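Local coordinates for putative enoyl-CoA hydratase (Thermus thermophilus, PDB 1UIY), which probably catalyses the reversible hydration of (2E)-enoyl-CoA to (3S)-3-hydroxyacyl-CoA, a step of fatty-acid beta-oxidation, at residues V4-V9 against E39-V44; L29-A34 against M84-R89; K54-G59 against A100-A105; V119-E124 against G173-I178; E124-Y129 against L163-E168. All coordinates share one frame; numbering follows the deposited sequence.

Contact 1: residues V4-V9 against E39-V44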
# COMPACT_ATOMS: atom_id res chain seq x y z
N VAL A 4 32.57 20.19 10.35
CA VAL A 4 31.95 20.54 9.08
C VAL A 4 32.73 21.52 8.23
O VAL A 4 32.97 22.65 8.63
CB VAL A 4 30.54 21.14 9.31
CG1 VAL A 4 29.89 21.48 7.98
CG2 VAL A 4 29.68 20.17 10.10
N GLU A 5 33.12 21.08 7.03
CA GLU A 5 33.85 21.94 6.11
C GLU A 5 32.87 22.44 5.06
O GLU A 5 32.62 21.76 4.06
CB GLU A 5 34.98 21.17 5.42
CG GLU A 5 35.93 20.50 6.38
CD GLU A 5 37.19 20.01 5.70
OE1 GLU A 5 37.08 19.39 4.61
OE2 GLU A 5 38.29 20.23 6.24
N LYS A 6 32.30 23.62 5.30
CA LYS A 6 31.33 24.18 4.37
C LYS A 6 31.91 24.32 2.97
O LYS A 6 33.13 24.37 2.80
CB LYS A 6 30.83 25.54 4.88
CG LYS A 6 30.10 25.45 6.22
CD LYS A 6 29.17 26.64 6.44
CE LYS A 6 28.31 26.43 7.68
NZ LYS A 6 27.20 27.43 7.76
N GLY A 7 31.03 24.38 1.98
CA GLY A 7 31.45 24.50 0.59
C GLY A 7 30.32 24.01 -0.29
O GLY A 7 29.36 23.45 0.22
N HIS A 8 30.41 24.24 -1.60
CA HIS A 8 29.35 23.78 -2.49
C HIS A 8 29.07 22.32 -2.15
O HIS A 8 27.92 21.90 -2.10
CB HIS A 8 29.77 23.92 -3.95
CG HIS A 8 29.53 25.29 -4.50
ND1 HIS A 8 28.27 25.85 -4.58
CD2 HIS A 8 30.38 26.23 -4.97
CE1 HIS A 8 28.36 27.07 -5.08
NE2 HIS A 8 29.63 27.33 -5.32
N VAL A 9 30.14 21.58 -1.92
CA VAL A 9 30.05 20.18 -1.52
C VAL A 9 30.57 20.17 -0.10
O VAL A 9 31.78 20.12 0.12
CB VAL A 9 30.96 19.29 -2.39
CG1 VAL A 9 31.04 17.90 -1.77
CG2 VAL A 9 30.42 19.20 -3.80
N GLU A 39 21.54 22.42 5.58
CA GLU A 39 20.37 22.45 4.71
C GLU A 39 19.96 23.89 4.48
O GLU A 39 19.36 24.22 3.46
CB GLU A 39 19.19 21.70 5.33
CG GLU A 39 18.16 21.27 4.28
CD GLU A 39 16.74 21.22 4.80
OE1 GLU A 39 16.50 20.66 5.89
OE2 GLU A 39 15.84 21.73 4.10
N ALA A 40 20.31 24.74 5.45
CA ALA A 40 19.97 26.17 5.41
C ALA A 40 21.02 27.02 4.72
O ALA A 40 20.80 28.21 4.51
CB ALA A 40 19.75 26.68 6.83
N ASP A 41 22.15 26.44 4.35
CA ASP A 41 23.18 27.21 3.69
C ASP A 41 23.04 27.12 2.17
O ASP A 41 23.38 26.11 1.56
CB ASP A 41 24.56 26.72 4.14
CG ASP A 41 25.67 27.61 3.63
OD1 ASP A 41 26.81 27.50 4.15
OD2 ASP A 41 25.42 28.43 2.71
N PRO A 42 22.54 28.20 1.54
CA PRO A 42 22.32 28.31 0.10
C PRO A 42 23.56 28.09 -0.76
O PRO A 42 23.47 27.99 -1.98
CB PRO A 42 21.75 29.72 -0.05
CG PRO A 42 22.44 30.46 1.03
CD PRO A 42 22.32 29.50 2.20
N GLY A 43 24.71 28.01 -0.11
CA GLY A 43 25.95 27.78 -0.83
C GLY A 43 26.23 26.29 -0.95
O GLY A 43 26.94 25.85 -1.85
N VAL A 44 25.66 25.52 -0.02
CA VAL A 44 25.85 24.07 -0.01
C VAL A 44 24.87 23.39 -0.95
O VAL A 44 23.65 23.52 -0.79
CB VAL A 44 25.65 23.50 1.40
CG1 VAL A 44 26.01 22.02 1.39
CG2 VAL A 44 26.50 24.26 2.40
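Lys-6 passes the outer part of its side chain obliquely by OD1 of Asp-41, its CD lying 3.4 Å from that oxygen. The ammonium reaches the same atom, but loosely: NZ of Lys-6 stands 3.6 Å from OD1 of Asp-41, a long salt bridge at the protein surface. Asp-41 sets CG anti to its backbone N (chi1 -172°), and its second oxygen turns back on its own segment. There OD2 of Asp-41 accepts from the backbone N of Gly-43 at 2.9 Å, closing an Asx turn, with the donor standing above the carboxylate plane. An alanine in place of Asp-41 would probably leave the N-H of Gly-43 without this acceptor and the Lys-6 ammonium without this distant counter-charge. Residues Asp-41 to Val-44 form a type I turn, with Val-44 N bonding to Asp-41 O. This turn follows helix 25-40 and leads into strand 46-51, within the right-handed beta-alpha-beta crossover from strand 9-14 that belongs to the crotonase fold; residues 6-8 are the bend between the antiparallel strands 2-5 and 9-14. The two bends meet through backbone carbonyls. Gly-7 O faces Val-44, lying 3.7 Å from CG2 and also receiving a CA-H...O contact from Val-44 CA. The backbone angles of Gly-7 would press any CB against the carbonyl O of Lys-6. Gly-43 O takes a nearly straight CA-H...O contact from His-8, whose CA is 3.2 Å away, and the imidazole of His-8 lies oblique to that oxygen. Further along, the backbone of His-8 bonds to Arg-45 and Ala-46.

Contact 2: residues L29-A34 against M84-R89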
# COMPACT_ATOMS: atom_id res chain seq x y z
N LEU A 29 22.77 13.48 17.66
CA LEU A 29 22.30 14.85 17.77
C LEU A 29 23.21 15.83 17.07
O LEU A 29 22.73 16.72 16.36
CB LEU A 29 22.15 15.24 19.23
CG LEU A 29 20.84 14.79 19.86
CD1 LEU A 29 20.83 15.19 21.32
CD2 LEU A 29 19.67 15.45 19.12
N SER A 30 24.51 15.69 17.27
CA SER A 30 25.45 16.61 16.64
C SER A 30 25.31 16.53 15.13
O SER A 30 25.38 17.54 14.43
CB SER A 30 26.88 16.27 17.05
OG SER A 30 27.21 14.94 16.69
N LEU A 31 25.12 15.31 14.63
CA LEU A 31 24.98 15.10 13.19
C LEU A 31 23.74 15.81 12.64
O LEU A 31 23.74 16.33 11.52
CB LEU A 31 24.93 13.59 12.89
CG LEU A 31 25.09 13.19 11.42
CD1 LEU A 31 26.25 13.95 10.80
CD2 LEU A 31 25.33 11.70 11.32
N LEU A 32 22.67 15.84 13.44
CA LEU A 32 21.46 16.50 13.01
C LEU A 32 21.70 18.01 12.90
O LEU A 32 21.46 18.61 11.85
CB LEU A 32 20.32 16.24 14.01
CG LEU A 32 19.82 14.79 14.09
CD1 LEU A 32 18.72 14.68 15.12
CD2 LEU A 32 19.31 14.35 12.74
N GLN A 33 22.20 18.60 13.98
CA GLN A 33 22.47 20.02 14.02
C GLN A 33 23.21 20.45 12.76
O GLN A 33 22.93 21.50 12.19
CB GLN A 33 23.30 20.35 15.26
CG GLN A 33 23.37 21.83 15.62
CD GLN A 33 22.00 22.42 15.92
OE1 GLN A 33 21.23 22.75 15.01
NE2 GLN A 33 21.68 22.55 17.21
N ALA A 34 24.16 19.63 12.32
CA ALA A 34 24.92 19.95 11.12
C ALA A 34 24.00 19.98 9.90
O ALA A 34 23.92 20.98 9.19
CB ALA A 34 26.01 18.92 10.91
N MSE A 84 15.82 6.66 15.15
CA MSE A 84 15.09 6.56 13.89
C MSE A 84 14.97 7.93 13.24
O MSE A 84 14.97 8.04 12.00
CB MSE A 84 13.71 5.94 14.12
CG MSE A 84 12.62 6.92 14.46
SE MSE A 84 11.33 7.15 13.03
CE MSE A 84 12.16 8.60 12.09
N ARG A 85 14.86 8.98 14.06
CA ARG A 85 14.78 10.35 13.56
C ARG A 85 16.05 10.71 12.80
O ARG A 85 16.03 11.53 11.90
CB ARG A 85 14.59 11.37 14.69
CG ARG A 85 13.19 11.42 15.30
CD ARG A 85 12.92 12.74 16.04
NE ARG A 85 13.79 12.93 17.20
CZ ARG A 85 13.50 12.55 18.45
NH1 ARG A 85 12.33 11.97 18.71
NH2 ARG A 85 14.38 12.73 19.42
N LEU A 86 17.16 10.09 13.16
CA LEU A 86 18.42 10.36 12.49
C LEU A 86 18.42 9.70 11.11
O LEU A 86 18.58 10.37 10.09
CB LEU A 86 19.59 9.83 13.31
CG LEU A 86 20.96 9.86 12.63
CD1 LEU A 86 21.31 11.26 12.13
CD2 LEU A 86 21.98 9.38 13.62
N PHE A 87 18.25 8.38 11.10
CA PHE A 87 18.19 7.62 9.85
C PHE A 87 17.26 8.32 8.88
O PHE A 87 17.63 8.64 7.75
CB PHE A 87 17.67 6.22 10.11
CG PHE A 87 18.72 5.26 10.57
CD1 PHE A 87 19.16 4.24 9.72
CD2 PHE A 87 19.29 5.37 11.84
CE1 PHE A 87 20.15 3.35 10.13
CE2 PHE A 87 20.28 4.48 12.26
CZ PHE A 87 20.71 3.46 11.40
N HIS A 88 16.04 8.56 9.32
CA HIS A 88 15.06 9.20 8.47
C HIS A 88 15.56 10.54 7.95
O HIS A 88 15.50 10.81 6.75
CB HIS A 88 13.76 9.39 9.22
CG HIS A 88 12.66 9.96 8.38
ND1 HIS A 88 12.50 11.32 8.19
CD2 HIS A 88 11.67 9.37 7.68
CE1 HIS A 88 11.46 11.53 7.42
NE2 HIS A 88 10.93 10.36 7.09
N ARG A 89 16.04 11.38 8.86
CA ARG A 89 16.54 12.69 8.45
C ARG A 89 17.58 12.58 7.35
O ARG A 89 17.59 13.38 6.42
CB ARG A 89 17.14 13.42 9.65
CG ARG A 89 17.78 14.75 9.31
CD ARG A 89 16.87 15.64 8.48
NE ARG A 89 17.36 17.02 8.49
CZ ARG A 89 16.97 17.98 7.66
NH1 ARG A 89 16.07 17.74 6.72
NH2 ARG A 89 17.50 19.19 7.77
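With CG anti to its carbonyl carbon (chi1 -67°), Leu-32 brings its CD2 methyl up to Leu-86, which answers with CG anti to its backbone N (chi1 171°). The two side chains cross at a slant, and the nearest methyls, Leu-32 CD2 and Leu-86 CD1, are 3.7 Å apart. Leu-86 CD1 also meets CD2 of Leu-31 at 4.1 Å, there with the side chains at about a right angle, so one methyl sits against two successive leucines. The same Leu-32 CD2 also rests on the aliphatic root of Arg-89, 3.8 Å from its CG. The chain of Arg-89 bends at chi2, and its guanidinium forms a salt bridge with Glu-39, so the polar end is engaged near the end of helix 25-40 while the methylenes serve the apolar contact. Leu-86 is buried and also touches Ala-28. Elsewhere on helix 73-92, His-88 bonds to Glu-219 of a neighbouring subunit. The axes of the two segments approach to 10.2 Å and cross at 34°, an apolar helix-helix packing between connecting helices of successive beta-alpha-beta crossovers in the crotonase fold.

Contact 3: residues K54-G59 against A100-A105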
# COMPACT_ATOMS: atom_id res chain seq x y z
N LYS A 54 40.28 5.31 11.65
CA LYS A 54 40.46 4.11 10.85
C LYS A 54 39.14 3.60 10.31
O LYS A 54 39.13 2.74 9.44
CB LYS A 54 41.11 3.00 11.69
CG LYS A 54 42.52 3.30 12.19
CD LYS A 54 43.43 2.09 11.98
CE LYS A 54 42.86 0.82 12.61
NZ LYS A 54 43.60 -0.40 12.17
N ALA A 55 38.04 4.12 10.83
CA ALA A 55 36.73 3.66 10.39
C ALA A 55 35.77 4.77 10.00
O ALA A 55 36.08 5.96 10.11
CB ALA A 55 36.10 2.82 11.49
N PHE A 56 34.60 4.36 9.52
CA PHE A 56 33.54 5.28 9.13
C PHE A 56 32.64 5.38 10.36
O PHE A 56 32.36 6.47 10.86
CB PHE A 56 32.74 4.71 7.95
CG PHE A 56 31.53 5.53 7.59
CD1 PHE A 56 31.65 6.65 6.76
CD2 PHE A 56 30.28 5.21 8.10
CE1 PHE A 56 30.54 7.42 6.45
CE2 PHE A 56 29.16 5.98 7.80
CZ PHE A 56 29.29 7.09 6.97
N SER A 57 32.21 4.22 10.85
CA SER A 57 31.37 4.14 12.03
C SER A 57 31.19 2.68 12.39
O SER A 57 30.45 1.94 11.72
CB SER A 57 30.01 4.80 11.79
OG SER A 57 29.26 4.83 12.99
N ALA A 58 31.87 2.26 13.46
CA ALA A 58 31.82 0.87 13.90
C ALA A 58 32.53 0.73 15.23
O ALA A 58 33.72 0.47 15.26
CB ALA A 58 32.49 -0.03 12.87
N GLY A 59 31.81 0.91 16.33
CA GLY A 59 32.44 0.78 17.63
C GLY A 59 31.47 0.60 18.78
O GLY A 59 30.86 1.57 19.24
N ALA A 100 31.08 8.55 2.45
CA ALA A 100 32.44 8.17 2.05
C ALA A 100 32.94 7.18 3.10
O ALA A 100 33.49 7.57 4.13
CB ALA A 100 33.33 9.39 1.99
N VAL A 101 32.73 5.89 2.82
CA VAL A 101 33.13 4.82 3.71
C VAL A 101 34.64 4.59 3.69
O VAL A 101 35.14 3.69 3.01
CB VAL A 101 32.41 3.51 3.33
CG1 VAL A 101 32.77 2.40 4.31
CG2 VAL A 101 30.91 3.74 3.32
N ASN A 102 35.35 5.43 4.43
CA ASN A 102 36.81 5.36 4.53
C ASN A 102 37.24 4.06 5.19
O ASN A 102 38.16 3.39 4.73
CB ASN A 102 37.33 6.54 5.36
CG ASN A 102 36.66 6.64 6.71
OD1 ASN A 102 35.49 6.97 6.80
ND2 ASN A 102 37.41 6.35 7.76
N GLY A 103 36.57 3.70 6.28
CA GLY A 103 36.91 2.48 6.97
C GLY A 103 35.70 1.62 7.26
O GLY A 103 34.66 1.75 6.62
N PRO A 104 35.80 0.72 8.25
CA PRO A 104 34.70 -0.17 8.63
C PRO A 104 33.42 0.55 9.03
O PRO A 104 33.45 1.62 9.64
CB PRO A 104 35.29 -0.97 9.79
CG PRO A 104 36.75 -1.02 9.44
CD PRO A 104 37.02 0.39 9.00
N ALA A 105 32.29 -0.06 8.68
CA ALA A 105 30.97 0.46 9.03
C ALA A 105 30.18 -0.76 9.48
O ALA A 105 29.83 -1.62 8.67
CB ALA A 105 30.30 1.10 7.81
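Phe-56 and Ser-57 both direct their backbone N-H groups to the carbonyl of Pro-104, in a loop that carries the Phe-Ser-Ala-Gly sequence of the crotonase family. In relatives this loop supplies a backbone N-H to the oxyanion hole, and here the side chain of Ser-57 lies about 10 Å from that of Glu-131, the inferred active-site residue. Pro-104 O thus accepts twice: from Phe-56 N at 3.0 Å, tilted from the carbonyl plane, and from Ser-57 N at 3.1 Å, in that plane. A third bond runs the other way, from Asn-102 ND2 to Ala-55 O at 2.7 Å. Its donor stands above the carbonyl plane, while the acceptor lies close to the plane of the amide. Asn-102 places CG between its backbone N and carbonyl carbon (chi1 54°), and the other end of its amide, OD1, accepts from Gly-51 N, so both amide ends are tied down. Ser-57 OG is bonded to Asn-21 O, and Ala-100 O to Thr-50 OG1. Gly-103 passes so close to Ala-55, CA to CA 3.6 Å, that a CB there would collide with Lys-54 O and Ala-55 CA. The buried Phe-56 ring has its edge toward Ala-100 O, 3.3 Å from CD1 of Phe-56, and toward OD1 of Asn-102. On the same ring, CD2 of Phe-56 is 4.1 Å from CB of Ala-105.

Contact 4: residues V119-E124 against G173-I178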
# COMPACT_ATOMS: atom_id res chain seq x y z
N VAL A 119 26.96 5.90 -2.13
CA VAL A 119 28.03 5.45 -1.25
C VAL A 119 29.31 5.13 -1.99
O VAL A 119 29.29 4.41 -2.99
CB VAL A 119 27.62 4.17 -0.47
CG1 VAL A 119 28.74 3.75 0.45
CG2 VAL A 119 26.33 4.39 0.30
N VAL A 120 30.42 5.66 -1.50
CA VAL A 120 31.72 5.38 -2.08
C VAL A 120 32.48 4.71 -0.95
O VAL A 120 32.68 5.30 0.11
CB VAL A 120 32.45 6.65 -2.52
CG1 VAL A 120 33.76 6.27 -3.18
CG2 VAL A 120 31.59 7.44 -3.48
N MSE A 121 32.88 3.47 -1.17
CA MSE A 121 33.58 2.70 -0.15
C MSE A 121 35.06 2.45 -0.45
O MSE A 121 35.47 2.24 -1.60
CB MSE A 121 32.85 1.36 0.04
CG MSE A 121 33.45 0.45 1.08
SE MSE A 121 32.42 -1.17 1.33
CE MSE A 121 31.99 -0.95 3.18
N ASP A 122 35.87 2.50 0.61
CA ASP A 122 37.30 2.27 0.52
C ASP A 122 37.51 0.82 0.08
O ASP A 122 36.92 -0.10 0.64
CB ASP A 122 37.95 2.49 1.89
CG ASP A 122 39.48 2.43 1.85
OD1 ASP A 122 40.11 3.36 1.31
OD2 ASP A 122 40.04 1.44 2.37
N GLU A 123 38.36 0.63 -0.91
CA GLU A 123 38.65 -0.70 -1.44
C GLU A 123 39.05 -1.69 -0.37
O GLU A 123 39.08 -2.89 -0.61
CB GLU A 123 39.76 -0.59 -2.49
CG GLU A 123 40.33 -1.90 -2.97
CD GLU A 123 41.39 -1.69 -4.05
OE1 GLU A 123 41.02 -1.27 -5.17
OE2 GLU A 123 42.58 -1.94 -3.77
N GLU A 124 39.36 -1.19 0.82
CA GLU A 124 39.77 -2.05 1.93
C GLU A 124 38.81 -2.03 3.11
O GLU A 124 39.05 -2.67 4.13
CB GLU A 124 41.16 -1.64 2.43
CG GLU A 124 42.25 -1.65 1.36
CD GLU A 124 43.64 -1.69 1.96
OE1 GLU A 124 44.62 -1.62 1.19
OE2 GLU A 124 43.75 -1.81 3.20
N GLY A 173 24.69 -4.04 -4.49
CA GLY A 173 23.95 -2.80 -4.58
C GLY A 173 23.94 -2.03 -3.28
O GLY A 173 23.06 -1.21 -3.05
N LEU A 174 24.93 -2.29 -2.43
CA LEU A 174 25.04 -1.58 -1.17
C LEU A 174 25.84 -0.31 -1.37
O LEU A 174 25.63 0.68 -0.69
CB LEU A 174 25.72 -2.46 -0.11
CG LEU A 174 24.95 -3.69 0.40
CD1 LEU A 174 25.87 -4.56 1.24
CD2 LEU A 174 23.75 -3.24 1.22
N VAL A 175 26.77 -0.34 -2.33
CA VAL A 175 27.58 0.85 -2.61
C VAL A 175 27.64 1.11 -4.11
O VAL A 175 27.57 0.18 -4.91
CB VAL A 175 29.02 0.68 -2.06
CG1 VAL A 175 28.98 0.56 -0.55
CG2 VAL A 175 29.68 -0.56 -2.66
N ASN A 176 27.78 2.38 -4.49
CA ASN A 176 27.82 2.72 -5.91
C ASN A 176 29.21 2.58 -6.52
O ASN A 176 29.36 2.03 -7.61
CB ASN A 176 27.32 4.14 -6.15
CG ASN A 176 25.88 4.33 -5.72
OD1 ASN A 176 25.58 4.52 -4.53
ND2 ASN A 176 24.97 4.28 -6.68
N ARG A 177 30.22 3.09 -5.81
CA ARG A 177 31.60 3.04 -6.30
C ARG A 177 32.62 2.60 -5.28
O ARG A 177 32.40 2.71 -4.07
CB ARG A 177 32.03 4.41 -6.84
CG ARG A 177 31.81 4.58 -8.32
CD ARG A 177 30.68 5.54 -8.63
NE ARG A 177 29.80 4.99 -9.64
CZ ARG A 177 28.87 5.69 -10.29
NH1 ARG A 177 28.71 6.98 -10.03
NH2 ARG A 177 28.11 5.10 -11.19
N ILE A 178 33.75 2.09 -5.78
CA ILE A 178 34.85 1.64 -4.93
C ILE A 178 36.10 2.44 -5.25
O ILE A 178 36.59 2.40 -6.38
CB ILE A 178 35.18 0.17 -5.16
CG1 ILE A 178 33.95 -0.70 -4.90
CG2 ILE A 178 36.31 -0.24 -4.24
CD1 ILE A 178 34.17 -2.15 -5.22
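The carboxamide of Asn-176 is shared between two partners: its OD1 accepts from the backbone N of Val-119 at 3.1 Å, with the donor tilted 22° from the carbonyl plane, and its ND2 bonds to the carbonyl of Lys-152 of a neighbouring subunit. The peptide carbonyl of Val-119 is gripped twice in its own plane, by Asn-176 N at 2.9 Å and by Arg-177 N at 3.2 Å. An alanine in place of Asn-176 would probably leave the buried N-H of Val-119 and the neighbouring Lys-152 carbonyl each without this partner. Two residues on, Met-121 N bonds to Arg-177 O at 3.0 Å, continuing the parallel pairing. Val-120 and Arg-177 point to one face of the sheet, under helix 184-197, and the guanidinium of Arg-177 runs on to a salt bridge with Asp-156 of the neighbouring subunit. Met-121, present as selenomethionine, and Ile-178 point to the other face, toward helix 166-172. Val-175 turns CG1 anti to its carbonyl carbon (chi1 -64°), and this methyl lies against CG1 of Val-119 and, at 4.0 Å, against CB of Met-121. At the far end CG2 of Ile-178 packs on CA of Glu-123, 3.7 Å away. Leading into this edge, Gly-173 ends helix 166-172 in a Schellman motif, where its backbone angles would press a CB against the carbonyl O of the residue before. The pairing adds strand 177-179 as the outermost strand of the chain's large mixed sheet, next to strand 118-122, as in the parallel core of the crotonase fold.

Contact 5: residues E124-Y129 against L163-E168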
# COMPACT_ATOMS: atom_id res chain seq x y z
N GLU A 124 39.36 -1.19 0.82
CA GLU A 124 39.77 -2.05 1.93
C GLU A 124 38.81 -2.03 3.11
O GLU A 124 39.05 -2.67 4.13
CB GLU A 124 41.16 -1.64 2.43
CG GLU A 124 42.25 -1.65 1.36
CD GLU A 124 43.64 -1.69 1.96
OE1 GLU A 124 44.62 -1.62 1.19
OE2 GLU A 124 43.75 -1.81 3.20
N ALA A 125 37.71 -1.29 2.96
CA ALA A 125 36.74 -1.19 4.03
C ALA A 125 35.83 -2.40 4.11
O ALA A 125 35.78 -3.21 3.18
CB ALA A 125 35.92 0.07 3.85
N ARG A 126 35.12 -2.51 5.23
CA ARG A 126 34.16 -3.58 5.44
C ARG A 126 32.83 -2.98 5.89
O ARG A 126 32.77 -1.86 6.40
CB ARG A 126 34.67 -4.58 6.48
CG ARG A 126 35.68 -5.56 5.93
CD ARG A 126 35.39 -6.97 6.40
NE ARG A 126 36.14 -7.98 5.65
CZ ARG A 126 35.92 -9.29 5.74
NH1 ARG A 126 34.97 -9.76 6.54
NH2 ARG A 126 36.65 -10.14 5.02
N LEU A 127 31.76 -3.73 5.68
CA LEU A 127 30.42 -3.28 6.03
C LEU A 127 29.61 -4.49 6.50
O LEU A 127 29.74 -5.57 5.94
CB LEU A 127 29.76 -2.67 4.80
CG LEU A 127 28.36 -2.08 4.88
CD1 LEU A 127 28.38 -0.82 5.73
CD2 LEU A 127 27.88 -1.77 3.47
N GLY A 128 28.79 -4.30 7.52
CA GLY A 128 27.99 -5.40 8.01
C GLY A 128 27.01 -5.05 9.11
O GLY A 128 27.26 -4.15 9.93
N TYR A 129 25.90 -5.76 9.13
CA TYR A 129 24.86 -5.54 10.13
C TYR A 129 24.90 -6.73 11.08
O TYR A 129 24.33 -7.78 10.81
CB TYR A 129 23.51 -5.42 9.44
CG TYR A 129 23.56 -4.42 8.30
CD1 TYR A 129 23.91 -4.82 7.00
CD2 TYR A 129 23.34 -3.06 8.53
CE1 TYR A 129 24.04 -3.89 5.97
CE2 TYR A 129 23.47 -2.12 7.50
CZ TYR A 129 23.82 -2.54 6.22
OH TYR A 129 23.99 -1.60 5.23
N LEU A 163 30.29 -9.58 7.61
CA LEU A 163 30.76 -8.30 7.10
C LEU A 163 31.17 -8.54 5.65
O LEU A 163 31.95 -9.45 5.36
CB LEU A 163 31.96 -7.79 7.92
CG LEU A 163 31.77 -7.58 9.44
CD1 LEU A 163 33.01 -6.93 10.01
CD2 LEU A 163 30.58 -6.70 9.72
N VAL A 164 30.63 -7.75 4.74
CA VAL A 164 30.98 -7.93 3.35
C VAL A 164 32.13 -7.00 3.01
O VAL A 164 32.44 -6.09 3.78
CB VAL A 164 29.77 -7.65 2.42
CG1 VAL A 164 28.74 -8.76 2.56
CG2 VAL A 164 29.14 -6.32 2.78
N GLU A 165 32.78 -7.25 1.88
CA GLU A 165 33.90 -6.43 1.45
C GLU A 165 33.53 -5.66 0.17
O GLU A 165 32.64 -6.07 -0.58
CB GLU A 165 35.12 -7.32 1.24
CG GLU A 165 35.33 -8.30 2.40
CD GLU A 165 36.74 -8.87 2.49
OE1 GLU A 165 37.66 -8.14 2.95
OE2 GLU A 165 36.94 -10.05 2.10
N ALA A 166 34.22 -4.55 -0.05
CA ALA A 166 33.99 -3.68 -1.20
C ALA A 166 33.56 -4.37 -2.48
O ALA A 166 32.64 -3.91 -3.16
CB ALA A 166 35.24 -2.84 -1.47
N ARG A 167 34.21 -5.47 -2.82
CA ARG A 167 33.86 -6.17 -4.05
C ARG A 167 32.41 -6.67 -4.03
O ARG A 167 31.66 -6.46 -4.99
CB ARG A 167 34.82 -7.34 -4.29
CG ARG A 167 34.74 -7.93 -5.70
CD ARG A 167 35.66 -9.16 -5.89
NE ARG A 167 37.08 -8.86 -5.70
CZ ARG A 167 37.76 -9.05 -4.57
NH1 ARG A 167 37.16 -9.55 -3.49
NH2 ARG A 167 39.06 -8.75 -4.51
N GLU A 168 32.01 -7.32 -2.93
CA GLU A 168 30.65 -7.85 -2.81
C GLU A 168 29.63 -6.74 -2.58
O GLU A 168 28.54 -6.76 -3.15
CB GLU A 168 30.57 -8.88 -1.67
CG GLU A 168 29.27 -9.67 -1.64
CD GLU A 168 29.25 -10.81 -0.62
OE1 GLU A 168 28.29 -11.61 -0.64
OE2 GLU A 168 30.19 -10.90 0.20
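Arg-126 and Glu-165, which project to the same side of an antiparallel pair of strands, cross obliquely rather than meeting squarely. A salt bridge joins NH2 of Arg-126 to OE2 of Glu-165, though the position of NH2 is uncertain. As modelled, CG of Glu-165 lies over one face of the guanidinium, and the guanidinium and carboxylate planes are turned 55° apart. Arg-126 swings CG beside its backbone N (chi1 -79°), and the chain bends at the next bond. The side chains of Arg-126 and Leu-163 cross at about a right angle, with CD of Arg-126 3.8 Å from CB of Leu-163. Next along the strands, Leu-127 and Val-164 form a hydrogen-bonded pair: Leu-127 N to Val-164 O at 3.1 Å and Val-164 N to Leu-127 O at 2.6 Å. Here strand 163-165 edges the smaller of the two sheets of this crotonase-fold subunit; strand 126-128 is its middle member, and strand 105-106 flanks it on the other side, with Ala-105 bonded to Arg-126 and Gly-128. Leu-127 and Val-164 turn to the opposite face from the charged pair, CB of Leu-127 lying 4.2 Å from CG2 of Val-164, and both side chains touch Leu-174. On the Arg-126 side, three residues before the inferred catalytic Glu-131, a CB on Gly-128 would run into CD2 of Leu-163 as it is placed, 3.4 Å from the Gly-128 CA.

Contacts 3, 4 and 5 are buried and adjoin one another, whereas contact 1 lies at the surface and contact 2 is partly buried. Contacts 1 and 2 share helix 25-40 and are joined by the Glu-39 to Arg-89 salt bridge. Strands 97-101 and 118-122 are neighbours in the large sheet, which links contacts 3 and 4; Ala-105 ties contact 3 to the small sheet of contact 5, and Met-121 of contact 4 packs on Leu-127. The chemistry follows this placement: a loose ion pair and turn bonds outside, leucine packing between helices, and backbone bonds inside, joined in contacts 3 and 4 by an asparagine side chain. Contact 5 adds an ion pair on one face of its sheet.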